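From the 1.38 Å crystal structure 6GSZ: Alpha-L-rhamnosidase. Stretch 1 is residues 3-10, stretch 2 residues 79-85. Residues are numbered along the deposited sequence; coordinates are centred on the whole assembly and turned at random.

Stretch 1 3-10: SISQVAFE
Stretch 2, residues 79-85: TVRVRSF

Two β-strands of one chain, far apart in sequence, meet here mainly through apolar side chains, packing face to face without a single hydrogen bond between them. Strand 3-9 and strand 79-85 run in roughly opposed directions, with 140° between their N-to-C vectors, and their axes come no closer than 7.6 Å. That spacing is too wide for backbone pairing and leaves room for a layer of side chains. In the register, the CA of Ile4 lies 7.3 Å from the CA of Arg83, and the CA of Val7 lies 7.5 Å from the CA of Val82.

Stretch 2 is regularly extended, with phi from -111° to -141° and psi from 132° to 155°, so its side chains alternate. Val80, Val82 and Ser84 direct their CA-to-CB bonds toward stretch 1, whereas Thr79, Arg81 and Arg83 point theirs away. The alternation suits the sequence: compact residues fill the buried side, and the two arginines keep their charged groups off it, each guanidinium hydrogen-bonded through NE and NH2 elsewhere in the structure. Stretch 1 is less regular. Ser5, at phi/psi -94°/-23°, departs from the extended conformation, and the residues facing stretch 2 are Ile4 and Val7, three positions apart rather than two. After Phe9 the strand gives way to Glu10, at 48°/-130°.

Ile4 makes the most extensive contact. With chi1 m (-70°) and chi2 t (170°), its β-branched side chain carries CD1 across the gap to 3.5 Å from the O of Val82, 3.9 Å from the CG1 of Val82 and 3.9 Å from the CA of Arg83. The same CD1 lies 4.3 Å from the CB of Ser84, a small residue whose OG is hydrogen-bonded elsewhere. Val82, chi1 t (180°), is shared: its other methyl, CG2, meets the CG1 of Val7, also t (176°), at 4.1 Å. The two valines thus meet methyl to methyl between the backbones.

Phe9 closes the row. Its CA-to-CB bond points sideways, but chi1 m (-58°) and chi2 -78° bring the end of the ring nearer, placing CZ 3.9 Å from the CB of Val80 (chi1 t, 173°). Val80 CB sits at the ring edge, near its plane, and the aromatic length supplies the reach that the backbone direction does not. Altogether 247 Å² is buried, both sides summed, and Ile4, Val7, Phe9, Val80 and Val82 are all buried hydrocarbon side chains, well suited to a contact in which no hydrogen bond crosses between the stretches.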

# COMPACT_ATOMS: atom_id res chain seq x y z
N SER A 3 0.19 -29.91 -2.73
CA SER A 3 -1.17 -29.48 -3.04
C SER A 3 -1.17 -28.05 -3.57
O SER A 3 -0.18 -27.31 -3.41
CB SER A 3 -2.10 -29.59 -1.85
OG SER A 3 -1.75 -28.68 -0.83
N ILE A 4 -2.31 -27.66 -4.12
CA ILE A 4 -2.55 -26.26 -4.49
C ILE A 4 -3.27 -25.56 -3.34
O ILE A 4 -4.34 -26.01 -2.92
CB ILE A 4 -3.34 -26.15 -5.81
CG1 ILE A 4 -2.46 -26.60 -6.99
CG2 ILE A 4 -3.87 -24.74 -6.01
CD1 ILE A 4 -3.19 -26.76 -8.30
N SER A 5 -2.66 -24.48 -2.84
CA SER A 5 -3.15 -23.76 -1.68
C SER A 5 -4.05 -22.58 -2.04
O SER A 5 -4.80 -22.15 -1.18
CB SER A 5 -2.04 -23.28 -0.81
OG SER A 5 -1.13 -22.48 -1.54
N GLN A 6 -3.93 -22.04 -3.26
CA GLN A 6 -4.62 -20.79 -3.61
C GLN A 6 -4.74 -20.81 -5.12
O GLN A 6 -3.77 -21.15 -5.79
CB GLN A 6 -3.81 -19.54 -3.21
CG GLN A 6 -4.46 -18.22 -3.62
CD GLN A 6 -3.64 -16.95 -3.50
OE1 GLN A 6 -3.92 -16.09 -2.66
NE2 GLN A 6 -2.64 -16.79 -4.37
N VAL A 7 -5.92 -20.48 -5.63
CA VAL A 7 -6.17 -20.23 -7.03
C VAL A 7 -6.70 -18.80 -7.11
O VAL A 7 -7.69 -18.48 -6.41
CB VAL A 7 -7.16 -21.22 -7.66
CG1 VAL A 7 -7.44 -20.84 -9.08
CG2 VAL A 7 -6.60 -22.63 -7.60
N ALA A 8 -6.03 -17.95 -7.91
CA ALA A 8 -6.38 -16.57 -7.97
C ALA A 8 -6.37 -16.04 -9.40
O ALA A 8 -5.66 -16.54 -10.29
CB ALA A 8 -5.47 -15.78 -7.09
N PHE A 9 -7.16 -14.98 -9.63
CA PHE A 9 -7.34 -14.36 -10.91
C PHE A 9 -6.66 -12.99 -10.92
O PHE A 9 -6.88 -12.17 -10.00
CB PHE A 9 -8.82 -14.25 -11.19
CG PHE A 9 -9.49 -15.60 -11.16
CD1 PHE A 9 -9.39 -16.48 -12.23
CD2 PHE A 9 -10.10 -16.04 -9.99
CE1 PHE A 9 -9.90 -17.76 -12.14
CE2 PHE A 9 -10.65 -17.31 -9.93
CZ PHE A 9 -10.54 -18.18 -10.99
N GLU A 10 -5.86 -12.72 -11.97
CA GLU A 10 -5.05 -11.50 -12.02
C GLU A 10 -4.32 -11.37 -10.68
O GLU A 10 -3.70 -12.32 -10.21
CB GLU A 10 -5.90 -10.29 -12.45
CG GLU A 10 -6.47 -10.48 -13.85
CD GLU A 10 -5.48 -10.32 -15.00
OE1 GLU A 10 -4.68 -9.36 -14.93
OE2 GLU A 10 -5.54 -11.14 -15.96
N THR A 79 -17.11 -21.31 -11.91
CA THR A 79 -16.46 -21.97 -10.79
C THR A 79 -15.26 -22.72 -11.36
O THR A 79 -15.41 -23.41 -12.34
CB THR A 79 -17.44 -22.91 -10.06
OG1 THR A 79 -18.52 -22.09 -9.61
CG2 THR A 79 -16.82 -23.61 -8.88
N VAL A 80 -14.10 -22.56 -10.71
CA VAL A 80 -12.83 -23.01 -11.27
C VAL A 80 -12.12 -23.90 -10.28
O VAL A 80 -12.06 -23.58 -9.09
CB VAL A 80 -11.97 -21.79 -11.65
CG1 VAL A 80 -10.58 -22.25 -12.07
CG2 VAL A 80 -12.63 -21.01 -12.78
N ARG A 81 -11.53 -25.00 -10.80
CA ARG A 81 -10.55 -25.77 -10.04
C ARG A 81 -9.34 -26.01 -10.95
O ARG A 81 -9.49 -25.98 -12.16
CB ARG A 81 -11.12 -27.11 -9.57
CG ARG A 81 -12.33 -27.01 -8.64
CD ARG A 81 -12.65 -28.36 -8.02
NE ARG A 81 -13.09 -29.31 -9.02
CZ ARG A 81 -13.11 -30.64 -8.82
NH1 ARG A 81 -12.75 -31.15 -7.64
NH2 ARG A 81 -13.46 -31.46 -9.81
N VAL A 82 -8.18 -26.23 -10.32
CA VAL A 82 -6.95 -26.51 -11.02
C VAL A 82 -6.31 -27.74 -10.42
O VAL A 82 -6.36 -27.95 -9.23
CB VAL A 82 -5.99 -25.31 -10.95
CG1 VAL A 82 -4.68 -25.58 -11.68
CG2 VAL A 82 -6.68 -24.04 -11.46
N ARG A 83 -5.59 -28.50 -11.25
CA ARG A 83 -4.64 -29.49 -10.73
C ARG A 83 -3.40 -29.45 -11.62
O ARG A 83 -3.46 -29.11 -12.76
CB ARG A 83 -5.24 -30.89 -10.61
CG ARG A 83 -5.71 -31.49 -11.91
CD ARG A 83 -6.25 -32.91 -11.65
NE ARG A 83 -6.67 -33.52 -12.88
CZ ARG A 83 -7.02 -34.80 -12.99
NH1 ARG A 83 -7.00 -35.60 -11.93
NH2 ARG A 83 -7.37 -35.25 -14.18
N SER A 84 -2.30 -29.82 -10.99
CA SER A 84 -0.98 -29.67 -11.55
C SER A 84 -0.27 -31.04 -11.54
O SER A 84 -0.37 -31.79 -10.58
CB SER A 84 -0.24 -28.62 -10.78
OG SER A 84 1.09 -28.52 -11.22
N PHE A 85 0.44 -31.32 -12.64
CA PHE A 85 1.16 -32.57 -12.87
C PHE A 85 2.67 -32.34 -12.86
O PHE A 85 3.19 -31.48 -13.56
CB PHE A 85 0.71 -33.12 -14.22
CG PHE A 85 -0.77 -33.41 -14.32
CD1 PHE A 85 -1.65 -32.40 -14.70
CD2 PHE A 85 -1.28 -34.66 -14.00
CE1 PHE A 85 -3.01 -32.65 -14.79
CE2 PHE A 85 -2.64 -34.89 -14.07
CZ PHE A 85 -3.50 -33.89 -14.48